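Local coordinates for protein urocanate hydratase (Paenibacillus sp. Soil724D2, PDB 7NED) that probably hydrates thiourocanate in bacterial ergothioneine breakdown, as an NAD+-dependent member of the urocanase family that also binds urocanate, at residues Phe330-Arg341 / Pro443-Lys451; Ser431-Ser439 / Asp515-Tyr523. One frame throughout, in Å; residues are numbered along the deposited sequence.

Interaction 1. Residues Phe330-Arg341 / Pro443-Lys451; sequences FDIDIFTEAFLR and PNIMTERMK. With NAD (nicotinamide-adenine-dinucleotide), chain C.
The R341 guanidinium is sandwiched: M450 SD sits over the centre of one face, 3.8 Å above the plane, and E337 CA covers the opposite face. Its edge faces backbone carbonyls. R341 NH2 gives two fairly straight bonds, 2.7 Å to E448 O and 3.0 Å to M446 O, with both oxygens near the guanidinium plane; NH1 adds weak bonds to E448 O and R449 O. A water accepts from R341 NE and donates to M446 O, closing a ring back to the carbonyl that NH2 holds. CG anti to the backbone N (chi1 -171°) and a bend at chi3 bring the group back over its own helix towards residues 446-449.

The two halves belong to different parts of the enzyme: 330-341 passes through a short, weakly bonded edge strand of the parallel Rossmann-like sheet into helix 335-344, while 443-451 is an irregular stretch of the C-terminal region with a type I turn at I445-E448. T336 OG1 donates to I445 O over 2.5 Å, approaching from above the carbonyl plane.

I334 lays CG2 against the E448 carboxylate, 3.6 Å from CD; R318 forms a salt bridge with that carboxylate. E337 lies over one face of the R449 guanidinium, a purely electrostatic pairing. I445 reaches the nicotinamide, CG2 standing 3.6 Å from NAD O7N.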
loop_
_atom_site.group_PDB
_atom_site.type_symbol
_atom_site.label_atom_id
_atom_site.label_comp_id
_atom_site.label_asym_id
_atom_site.label_seq_id
_atom_site.Cartn_x
_atom_site.Cartn_y
_atom_site.Cartn_z
ATOM N N PHE A 330 21.035 -18.407 1.830
ATOM C CA PHE A 330 21.271 -16.974 1.955
ATOM C C PHE A 330 22.711 -16.638 2.333
ATOM O O PHE A 330 23.016 -15.471 2.597
ATOM C CB PHE A 330 20.261 -16.375 2.928
ATOM C CG PHE A 330 18.921 -16.295 2.331
ATOM C CD1 PHE A 330 18.536 -15.164 1.621
ATOM C CD2 PHE A 330 18.062 -17.376 2.406
ATOM C CE1 PHE A 330 17.290 -15.103 1.027
ATOM C CE2 PHE A 330 16.795 -17.325 1.811
ATOM C CZ PHE A 330 16.413 -16.173 1.121
ATOM N N ASP A 331 23.607 -17.631 2.290
ATOM C CA ASP A 331 25.037 -17.335 2.230
ATOM C C ASP A 331 25.399 -16.613 0.935
ATOM O O ASP A 331 26.399 -15.892 0.880
ATOM C CB ASP A 331 25.849 -18.633 2.351
ATOM C CG ASP A 331 25.841 -19.231 3.767
ATOM O OD1 ASP A 331 25.306 -18.616 4.714
ATOM O OD2 ASP A 331 26.344 -20.363 3.903
ATOM N N ILE A 332 24.617 -16.817 -0.115
ATOM C CA ILE A 332 24.851 -16.167 -1.396
ATOM C C ILE A 332 24.394 -14.720 -1.304
ATOM O O ILE A 332 23.298 -14.441 -0.809
ATOM C CB ILE A 332 24.109 -16.919 -2.509
ATOM C CG1 ILE A 332 24.818 -18.244 -2.794
ATOM C CG2 ILE A 332 24.143 -16.124 -3.788
ATOM C CD1 ILE A 332 24.018 -19.149 -3.689
ATOM N N ASP A 333 25.230 -13.801 -1.792
ATOM C CA ASP A 333 24.947 -12.376 -1.760
ATOM C C ASP A 333 23.762 -12.035 -2.634
ATOM O O ASP A 333 23.427 -12.759 -3.564
ATOM C CB ASP A 333 26.136 -11.557 -2.251
ATOM C CG ASP A 333 27.207 -11.403 -1.203
ATOM O OD1 ASP A 333 28.363 -11.865 -1.420
ATOM O OD2 ASP A 333 26.862 -10.835 -0.155
ATOM N N ILE A 334 23.133 -10.899 -2.328
ATOM C CA ILE A 334 22.123 -10.299 -3.193
ATOM C C ILE A 334 22.744 -9.078 -3.854
ATOM O O ILE A 334 23.530 -8.353 -3.234
ATOM C CB ILE A 334 20.848 -9.915 -2.393
ATOM C CG1 ILE A 334 19.774 -9.295 -3.305
ATOM C CG2 ILE A 334 21.183 -8.955 -1.242
ATOM C CD1 ILE A 334 19.176 -10.272 -4.369
ATOM N N PHE A 335 22.382 -8.832 -5.110
ATOM C CA PHE A 335 23.093 -7.788 -5.845
ATOM C C PHE A 335 22.866 -6.395 -5.277
ATOM O O PHE A 335 23.669 -5.484 -5.534
ATOM C CB PHE A 335 22.674 -7.815 -7.304
ATOM C CG PHE A 335 21.326 -7.209 -7.565
ATOM C CD1 PHE A 335 20.173 -7.968 -7.462
ATOM C CD2 PHE A 335 21.219 -5.893 -7.981
ATOM C CE1 PHE A 335 18.933 -7.411 -7.716
ATOM C CE2 PHE A 335 19.971 -5.354 -8.270
ATOM C CZ PHE A 335 18.843 -6.104 -8.128
ATOM N N THR A 336 21.759 -6.190 -4.571
ATOM C CA THR A 336 21.459 -4.876 -4.037
ATOM C C THR A 336 22.421 -4.553 -2.897
ATOM O O THR A 336 23.296 -3.685 -3.022
ATOM C CB THR A 336 19.999 -4.844 -3.562
ATOM O OG1 THR A 336 19.786 -5.950 -2.675
ATOM C CG2 THR A 336 19.046 -4.976 -4.768
ATOM N N GLU A 337 22.297 -5.278 -1.796
ATOM C CA GLU A 337 23.149 -4.995 -0.644
ATOM C C GLU A 337 24.627 -5.080 -1.029
ATOM O O GLU A 337 25.454 -4.305 -0.535
ATOM C CB GLU A 337 22.836 -5.983 0.491
ATOM C CG GLU A 337 23.612 -5.703 1.768
ATOM C CD GLU A 337 25.004 -6.344 1.818
ATOM O OE1 GLU A 337 25.367 -7.179 0.946
ATOM O OE2 GLU A 337 25.762 -5.962 2.739
ATOM N N ALA A 338 24.984 -6.042 -1.872
ATOM C CA ALA A 338 26.417 -6.278 -2.113
ATOM C C ALA A 338 27.040 -5.309 -3.115
ATOM O O ALA A 338 28.230 -4.970 -2.978
ATOM C CB ALA A 338 26.649 -7.705 -2.595
ATOM N N PHE A 339 26.292 -4.864 -4.112
ATOM C CA PHE A 339 26.916 -4.085 -5.186
ATOM C C PHE A 339 26.289 -2.725 -5.454
ATOM O O PHE A 339 27.025 -1.749 -5.661
ATOM C CB PHE A 339 26.906 -4.917 -6.464
ATOM C CG PHE A 339 27.492 -6.287 -6.272
ATOM C CD1 PHE A 339 28.762 -6.440 -5.717
ATOM C CD2 PHE A 339 26.759 -7.408 -6.560
ATOM C CE1 PHE A 339 29.304 -7.701 -5.492
ATOM C CE2 PHE A 339 27.291 -8.701 -6.365
ATOM C CZ PHE A 339 28.566 -8.841 -5.832
ATOM N N LEU A 340 24.951 -2.614 -5.468
ATOM C CA LEU A 340 24.367 -1.379 -5.978
ATOM C C LEU A 340 23.860 -0.432 -4.891
ATOM O O LEU A 340 23.550 0.722 -5.196
ATOM C CB LEU A 340 23.216 -1.687 -6.953
ATOM C CG LEU A 340 23.595 -2.475 -8.221
ATOM C CD1 LEU A 340 22.370 -2.562 -9.116
ATOM C CD2 LEU A 340 24.771 -1.854 -8.918
ATOM N N ARG A 341 23.805 -0.851 -3.634
ATOM C CA ARG A 341 23.202 0.014 -2.629
ATOM C C ARG A 341 23.899 1.370 -2.492
ATOM O O ARG A 341 23.200 2.352 -2.201
ATOM C CB ARG A 341 23.142 -0.713 -1.282
ATOM C CG ARG A 341 22.302 0.086 -0.205
ATOM C CD ARG A 341 21.949 -0.808 0.976
ATOM N NE ARG A 341 20.940 -1.802 0.618
ATOM C CZ ARG A 341 20.712 -2.922 1.290
ATOM N NH1 ARG A 341 21.418 -3.191 2.390
ATOM N NH2 ARG A 341 19.714 -3.726 0.909
ATOM N N PRO A 443 12.599 -7.525 1.304
ATOM C CA PRO A 443 13.584 -8.023 2.250
ATOM C C PRO A 443 14.598 -8.994 1.653
ATOM O O PRO A 443 15.599 -9.169 2.249
ATOM C CB PRO A 443 12.736 -8.671 3.345
ATOM C CG PRO A 443 11.408 -8.093 3.195
ATOM C CD PRO A 443 11.249 -7.872 1.739
ATOM N N ASN A 444 14.325 -9.595 0.519
ATOM C CA ASN A 444 15.352 -10.452 -0.077
ATOM C C ASN A 444 15.799 -9.930 -1.431
ATOM O O ASN A 444 16.465 -10.656 -2.184
ATOM C CB ASN A 444 14.862 -11.902 -0.183
ATOM C CG ASN A 444 14.548 -12.497 1.167
ATOM O OD1 ASN A 444 15.152 -12.127 2.168
ATOM N ND2 ASN A 444 13.597 -13.403 1.208
ATOM N N ILE A 445 15.473 -8.681 -1.757
ATOM C CA ILE A 445 16.055 -8.048 -2.929
ATOM C C ILE A 445 16.435 -6.638 -2.506
ATOM O O ILE A 445 17.438 -6.438 -1.811
ATOM C CB ILE A 445 15.100 -8.079 -4.152
ATOM C CG1 ILE A 445 14.763 -9.512 -4.533
ATOM C CG2 ILE A 445 15.721 -7.389 -5.377
ATOM C CD1 ILE A 445 13.946 -9.647 -5.809
ATOM N N MET A 446 15.601 -5.661 -2.842
ATOM C CA MET A 446 15.993 -4.263 -2.664
ATOM C C MET A 446 16.458 -3.957 -1.251
ATOM O O MET A 446 17.473 -3.270 -1.058
ATOM C CB MET A 446 14.831 -3.325 -3.018
ATOM C CG MET A 446 15.235 -1.872 -2.892
ATOM S SD MET A 446 16.224 -1.381 -4.345
ATOM C CE MET A 446 16.363 0.390 -4.154
ATOM N N THR A 447 15.692 -4.397 -0.235
ATOM C CA THR A 447 15.931 -3.957 1.137
ATOM C C THR A 447 16.423 -5.093 2.054
ATOM O O THR A 447 16.127 -5.130 3.262
ATOM C CB THR A 447 14.664 -3.283 1.679
ATOM O OG1 THR A 447 13.537 -4.160 1.555
ATOM C CG2 THR A 447 14.374 -2.016 0.862
ATOM N N GLU A 448 17.213 -6.008 1.508
ATOM C CA GLU A 448 17.803 -7.056 2.316
ATOM C C GLU A 448 18.925 -6.476 3.173
ATOM O O GLU A 448 19.823 -5.799 2.664
ATOM C CB GLU A 448 18.347 -8.160 1.412
ATOM C CG GLU A 448 18.914 -9.314 2.204
ATOM C CD GLU A 448 19.206 -10.502 1.320
ATOM O OE1 GLU A 448 18.395 -10.797 0.402
ATOM O OE2 GLU A 448 20.256 -11.138 1.526
ATOM N N ARG A 449 18.858 -6.717 4.481
ATOM C CA ARG A 449 19.918 -6.331 5.418
ATOM C C ARG A 449 20.171 -4.822 5.373
ATOM O O ARG A 449 21.296 -4.341 5.174
ATOM C CB ARG A 449 21.189 -7.145 5.158
ATOM C CG ARG A 449 20.951 -8.627 5.497
ATOM C CD ARG A 449 22.160 -9.534 5.368
ATOM N NE ARG A 449 23.350 -8.798 5.707
ATOM C CZ ARG A 449 24.443 -8.785 4.965
ATOM N NH1 ARG A 449 24.481 -9.478 3.837
ATOM N NH2 ARG A 449 25.489 -8.079 5.361
ATOM N N MET A 450 19.099 -4.060 5.568
ATOM C CA MET A 450 19.271 -2.629 5.702
ATOM C C MET A 450 20.043 -2.349 6.982
ATOM O O MET A 450 19.902 -3.071 7.977
ATOM C CB MET A 450 17.910 -1.903 5.772
ATOM C CG MET A 450 17.106 -2.114 4.524
ATOM S SD MET A 450 17.808 -1.191 3.138
ATOM C CE MET A 450 17.326 0.473 3.579
ATOM N N LYS A 451 20.796 -1.248 6.968
ATOM C CA LYS A 451 21.639 -0.879 8.107
ATOM C C LYS A 451 20.836 -0.809 9.409
ATOM O O LYS A 451 21.309 -1.233 10.478
ATOM C CB LYS A 451 22.324 0.468 7.831
ATOM C CG LYS A 451 23.480 0.784 8.766
ATOM C CD LYS A 451 23.903 2.246 8.633
ATOM C CE LYS A 451 25.278 2.552 9.239
ATOM N NZ LYS A 451 26.397 2.576 8.203
HETATM P PA NAD C . 11.257 -14.403 -18.458
HETATM O O1A NAD C . 10.323 -15.448 -17.854
HETATM O O2A NAD C . 10.999 -13.613 -19.677
HETATM O O5B NAD C . 12.571 -15.357 -18.943
HETATM C C5B NAD C . 12.934 -16.325 -18.042
HETATM C C4B NAD C . 13.942 -17.251 -18.868
HETATM O O4B NAD C . 14.408 -18.341 -18.123
HETATM C C3B NAD C . 13.053 -17.806 -20.027
HETATM O O3B NAD C . 13.682 -17.617 -21.227
HETATM C C2B NAD C . 12.955 -19.323 -19.678
HETATM O O2B NAD C . 13.006 -20.141 -20.790
HETATM C C1B NAD C . 14.298 -19.498 -18.975
HETATM N N9A NAD C . 14.354 -20.622 -18.040
HETATM C C8A NAD C . 13.382 -21.098 -17.167
HETATM N N7A NAD C . 13.776 -22.135 -16.470
HETATM C C5A NAD C . 15.086 -22.350 -16.877
HETATM C C6A NAD C . 16.054 -23.313 -16.517
HETATM N N6A NAD C . 15.799 -24.257 -15.583
HETATM N N1A NAD C . 17.288 -23.285 -17.096
HETATM C C2A NAD C . 17.475 -22.335 -18.046
HETATM N N3A NAD C . 16.658 -21.365 -18.488
HETATM C C4A NAD C . 15.456 -21.408 -17.876
HETATM O O3 NAD C . 11.717 -13.694 -17.139
HETATM P PN NAD C . 12.507 -12.311 -17.212
HETATM O O1N NAD C . 11.782 -11.023 -17.472
HETATM O O2N NAD C . 13.850 -12.592 -17.854
HETATM O O5D NAD C . 12.992 -12.046 -15.579
HETATM C C5D NAD C . 13.750 -13.136 -15.026
HETATM C C4D NAD C . 13.976 -12.869 -13.563
HETATM O O4D NAD C . 14.455 -11.554 -13.350
HETATM C C3D NAD C . 12.477 -12.869 -12.958
HETATM O O3D NAD C . 12.427 -13.555 -11.712
HETATM C C2D NAD C . 12.172 -11.346 -12.716
HETATM O O2D NAD C . 11.423 -11.056 -11.608
HETATM C C1D NAD C . 13.653 -11.093 -12.290
HETATM N N1N NAD C . 14.047 -9.716 -11.963
HETATM C C2N NAD C . 13.476 -9.308 -10.773
HETATM C C3N NAD C . 13.765 -8.065 -10.232
HETATM C C7N NAD C . 13.027 -7.689 -8.940
HETATM O O7N NAD C . 13.455 -6.886 -8.111
HETATM N N7N NAD C . 11.773 -8.243 -8.745
HETATM C C4N NAD C . 14.675 -7.266 -10.938
HETATM C C5N NAD C . 15.239 -7.727 -12.127
HETATM C C6N NAD C . 14.928 -8.998 -12.641
HETATM O O HOH W 1 19.132 -1.106 -1.532
#

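Interaction 2. Residues Ser431-Ser439 / Asp515-Tyr523; sequences SRDHLDAAS and DTGLGVLRY. With URO ((2E)-3-(1H-imidazol-4-yl)acrylic acid), chain B.
R432 and D515 come at each other from opposite directions, guanidinium and carboxylate only 16° from coplanar, in a side-on two-pronged salt bridge between strand 428-441 of the mixed eight-stranded sheet and helix 502-525. R432 NE reaches D515 OD2 at 2.7 Å and its NH2 reaches D515 OD1 at 3.0 Å, each oxygen offering its syn lone pair. Though chi1 of 52° tucks CG between the backbone N and the carbonyl carbon, the chain then runs straight from CG to NE and delivers that edge to the helix.

The remaining nitrogen, NH1, turns back to D433 O, lying in the guanidinium plane. D433 belongs to the urocanate pocket, its OD2 3.0 Å from URO CAD, so R432 ties the backbone of a ligand-contacting residue to the helix. D436 completes the ionic network from a different side: its OD2 stands well out of the R432 plane, a charge-only pairing, while R408 takes its other oxygen. D436 and D515 are like charges, their carboxylates 47° apart, and the buried arginine that both approach probably offsets their repulsion; N464 and N468 also donate to D515 OD1. With an alanine in place of R432, D515 would probably lose its paired cation and stand close to D436 without the charge they share, and D433 O would lose the NH1 bond.

Further along, the turn D436-S439 presses two methyls onto the helix. A438 CB packs on L518 CG, and A437 CB lies against G519, where a side chain on the glycine would clash. Y523 closes this end edge-on, its ring meeting the turn near the ring plane, with CE2 3.5 Å from A437 O.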
loop_
_atom_site.group_PDB
_atom_site.type_symbol
_atom_site.label_atom_id
_atom_site.label_comp_id
_atom_site.label_asym_id
_atom_site.label_seq_id
_atom_site.Cartn_x
_atom_site.Cartn_y
_atom_site.Cartn_z
ATOM N N SER A 431 10.396 7.459 -17.296
ATOM C CA SER A 431 9.923 6.599 -16.215
ATOM C C SER A 431 11.148 5.952 -15.581
ATOM O O SER A 431 12.254 6.507 -15.631
ATOM C CB SER A 431 8.885 5.590 -16.736
ATOM O OG SER A 431 8.343 4.791 -15.668
ATOM N N ARG A 432 10.946 4.807 -14.946
ATOM C CA ARG A 432 12.060 4.125 -14.333
ATOM C C ARG A 432 11.567 2.748 -13.934
ATOM O O ARG A 432 10.364 2.482 -13.890
ATOM C CB ARG A 432 12.598 4.890 -13.119
ATOM C CG ARG A 432 11.447 5.246 -12.087
ATOM C CD ARG A 432 11.959 5.509 -10.640
ATOM N NE ARG A 432 10.862 5.993 -9.784
ATOM C CZ ARG A 432 9.920 5.210 -9.245
ATOM N NH1 ARG A 432 9.943 3.905 -9.477
ATOM N NH2 ARG A 432 8.952 5.737 -8.469
ATOM N N ASP A 433 12.514 1.871 -13.661
ATOM C CA ASP A 433 12.142 0.642 -12.980
ATOM C C ASP A 433 11.660 0.984 -11.577
ATOM O O ASP A 433 11.900 2.086 -11.073
ATOM C CB ASP A 433 13.337 -0.320 -12.916
ATOM C CG ASP A 433 12.913 -1.749 -12.552
ATOM O OD1 ASP A 433 11.689 -2.042 -12.484
ATOM O OD2 ASP A 433 13.807 -2.583 -12.348
ATOM N N HIS A 434 11.015 0.017 -10.915
ATOM C CA HIS A 434 10.658 0.255 -9.506
ATOM C C HIS A 434 11.813 -0.036 -8.578
ATOM O O HIS A 434 11.731 0.293 -7.386
ATOM C CB HIS A 434 9.467 -0.599 -9.079
ATOM C CG HIS A 434 8.218 -0.315 -9.851
ATOM N ND1 HIS A 434 6.981 -0.745 -9.423
ATOM C CD2 HIS A 434 8.008 0.337 -11.023
ATOM C CE1 HIS A 434 6.054 -0.346 -10.280
ATOM N NE2 HIS A 434 6.651 0.311 -11.263
ATOM N N LEU A 435 12.889 -0.638 -9.106
ATOM C CA LEU A 435 14.106 -0.901 -8.335
ATOM C C LEU A 435 14.814 0.439 -8.175
ATOM O O LEU A 435 15.723 0.793 -8.929
ATOM C CB LEU A 435 14.987 -1.935 -9.048
ATOM C CG LEU A 435 16.163 -2.486 -8.229
ATOM C CD1 LEU A 435 15.708 -3.590 -7.253
ATOM C CD2 LEU A 435 17.286 -2.945 -9.201
ATOM N N ASP A 436 14.334 1.262 -7.261
ATOM C CA ASP A 436 14.812 2.631 -7.090
ATOM C C ASP A 436 14.617 2.996 -5.613
ATOM O O ASP A 436 13.762 2.457 -4.963
ATOM C CB ASP A 436 14.035 3.556 -8.031
ATOM C CG ASP A 436 14.690 4.948 -8.263
ATOM O OD1 ASP A 436 15.858 5.038 -8.430
ATOM O OD2 ASP A 436 13.993 5.926 -8.330
ATOM N N ALA A 437 15.424 3.916 -5.153
ATOM C CA ALA A 437 15.466 4.306 -3.786
ATOM C C ALA A 437 14.180 4.345 -2.937
ATOM O O ALA A 437 14.085 3.534 -2.117
ATOM C CB ALA A 437 16.315 5.510 -3.572
ATOM N N ALA A 438 13.210 5.186 -3.135
ATOM C CA ALA A 438 12.050 5.057 -2.150
ATOM C C ALA A 438 10.904 4.207 -2.683
ATOM O O ALA A 438 9.861 4.207 -2.166
ATOM C CB ALA A 438 11.615 6.358 -1.603
ATOM N N SER A 439 11.186 3.429 -3.689
ATOM C CA SER A 439 10.103 2.789 -4.401
ATOM C C SER A 439 9.965 1.300 -4.442
ATOM O O SER A 439 9.188 0.734 -5.163
ATOM C CB SER A 439 10.026 3.417 -5.774
ATOM O OG SER A 439 11.129 3.070 -6.468
ATOM N N ASP A 515 10.693 12.435 -6.422
ATOM C CA ASP A 515 10.887 11.006 -6.620
ATOM C C ASP A 515 12.281 10.601 -6.167
ATOM O O ASP A 515 12.437 9.633 -5.415
ATOM C CB ASP A 515 10.644 10.650 -8.081
ATOM C CG ASP A 515 10.534 9.149 -8.310
ATOM O OD1 ASP A 515 9.794 8.460 -7.572
ATOM O OD2 ASP A 515 11.192 8.645 -9.257
ATOM N N THR A 516 13.309 11.377 -6.544
ATOM C CA THR A 516 14.635 11.074 -6.023
ATOM C C THR A 516 14.812 11.591 -4.604
ATOM O O THR A 516 15.499 10.947 -3.808
ATOM C CB THR A 516 15.731 11.652 -6.938
ATOM O OG1 THR A 516 15.488 13.034 -7.199
ATOM C CG2 THR A 516 15.702 10.898 -8.260
ATOM N N GLY A 517 14.206 12.730 -4.269
ATOM C CA GLY A 517 14.429 13.307 -2.956
ATOM C C GLY A 517 13.980 12.383 -1.840
ATOM O O GLY A 517 14.670 12.217 -0.836
ATOM N N LEU A 518 12.817 11.763 -2.002
ATOM C CA LEU A 518 12.375 10.833 -0.966
ATOM C C LEU A 518 13.273 9.615 -0.933
ATOM O O LEU A 518 13.507 9.039 0.144
ATOM C CB LEU A 518 10.915 10.420 -1.216
ATOM C CG LEU A 518 10.298 9.468 -0.173
ATOM C CD1 LEU A 518 10.201 10.136 1.194
ATOM C CD2 LEU A 518 8.923 8.965 -0.674
ATOM N N GLY A 519 13.755 9.199 -2.116
ATOM C CA GLY A 519 14.723 8.117 -2.186
ATOM C C GLY A 519 15.956 8.363 -1.337
ATOM O O GLY A 519 16.376 7.492 -0.565
ATOM N N VAL A 520 16.555 9.555 -1.464
ATOM C CA VAL A 520 17.711 9.872 -0.613
ATOM C C VAL A 520 17.319 9.817 0.855
ATOM O O VAL A 520 18.041 9.266 1.687
ATOM C CB VAL A 520 18.298 11.249 -0.954
ATOM C CG1 VAL A 520 19.481 11.528 -0.002
ATOM C CG2 VAL A 520 18.744 11.261 -2.414
ATOM N N LEU A 521 16.182 10.411 1.201
ATOM C CA LEU A 521 15.834 10.449 2.620
ATOM C C LEU A 521 15.544 9.064 3.161
ATOM O O LEU A 521 15.780 8.812 4.348
ATOM C CB LEU A 521 14.640 11.367 2.888
ATOM C CG LEU A 521 14.830 12.857 2.649
ATOM C CD1 LEU A 521 13.741 13.657 3.326
ATOM C CD2 LEU A 521 16.199 13.273 3.226
ATOM N N ARG A 522 15.031 8.146 2.326
ATOM C CA ARG A 522 14.774 6.796 2.830
ATOM C C ARG A 522 16.068 6.128 3.286
ATOM O O ARG A 522 16.093 5.450 4.320
ATOM C CB ARG A 522 14.079 5.950 1.750
ATOM C CG ARG A 522 13.579 4.626 2.239
ATOM C CD ARG A 522 14.619 3.500 2.030
ATOM N NE ARG A 522 14.112 2.297 2.652
ATOM C CZ ARG A 522 14.237 2.025 3.944
ATOM N NH1 ARG A 522 14.878 2.877 4.748
ATOM N NH2 ARG A 522 13.716 0.904 4.441
ATOM N N TYR A 523 17.145 6.271 2.504
ATOM C CA TYR A 523 18.432 5.715 2.896
ATOM C C TYR A 523 19.092 6.569 3.972
ATOM O O TYR A 523 19.757 6.030 4.859
ATOM C CB TYR A 523 19.347 5.529 1.653
ATOM C CG TYR A 523 18.859 4.314 0.918
ATOM C CD1 TYR A 523 19.339 3.060 1.250
ATOM C CD2 TYR A 523 17.779 4.400 0.027
ATOM C CE1 TYR A 523 18.815 1.910 0.668
ATOM C CE2 TYR A 523 17.244 3.249 -0.560
ATOM C CZ TYR A 523 17.762 2.013 -0.225
ATOM O OH TYR A 523 17.272 0.855 -0.796
HETATM O OAA URO B . 13.280 -2.699 -16.240
HETATM C CAI URO B . 12.067 -3.174 -16.204
HETATM O OAB URO B . 11.225 -2.833 -16.936
HETATM C CAC URO B . 11.710 -4.163 -15.174
HETATM C CAD URO B . 12.609 -4.560 -14.312
HETATM C CAJ URO B . 12.091 -5.513 -13.404
HETATM C CAF URO B . 12.783 -6.348 -12.578
HETATM N NAH URO B . 11.943 -7.253 -11.985
HETATM C CAE URO B . 10.750 -6.955 -12.446
HETATM N NAG URO B . 10.785 -5.914 -13.307
HETATM O O HOH W 2 12.066 6.393 -6.314
#

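How the interactions relate
Both contacts are largely buried, but interaction 1 comes out to solvent at R449, whereas every touching residue of interaction 2 is buried. Interaction 1 joins the Rossmann-like part to the C-terminal part; interaction 2 lies wholly within the latter. Strand 428-441 supplies 431-439 and leads directly into 443-451, so one run of chain serves both, facing URO through D433 and NAD through I445. Each is built round an arginine, but R341 points NH1 and NH2 at backbone carbonyls and NE at a water, and R432 spends two of its nitrogens on a carboxylate. The contacts touch where M446 CE packs against D436 O and Y523 OH, and M450 CE against R522 and Y523.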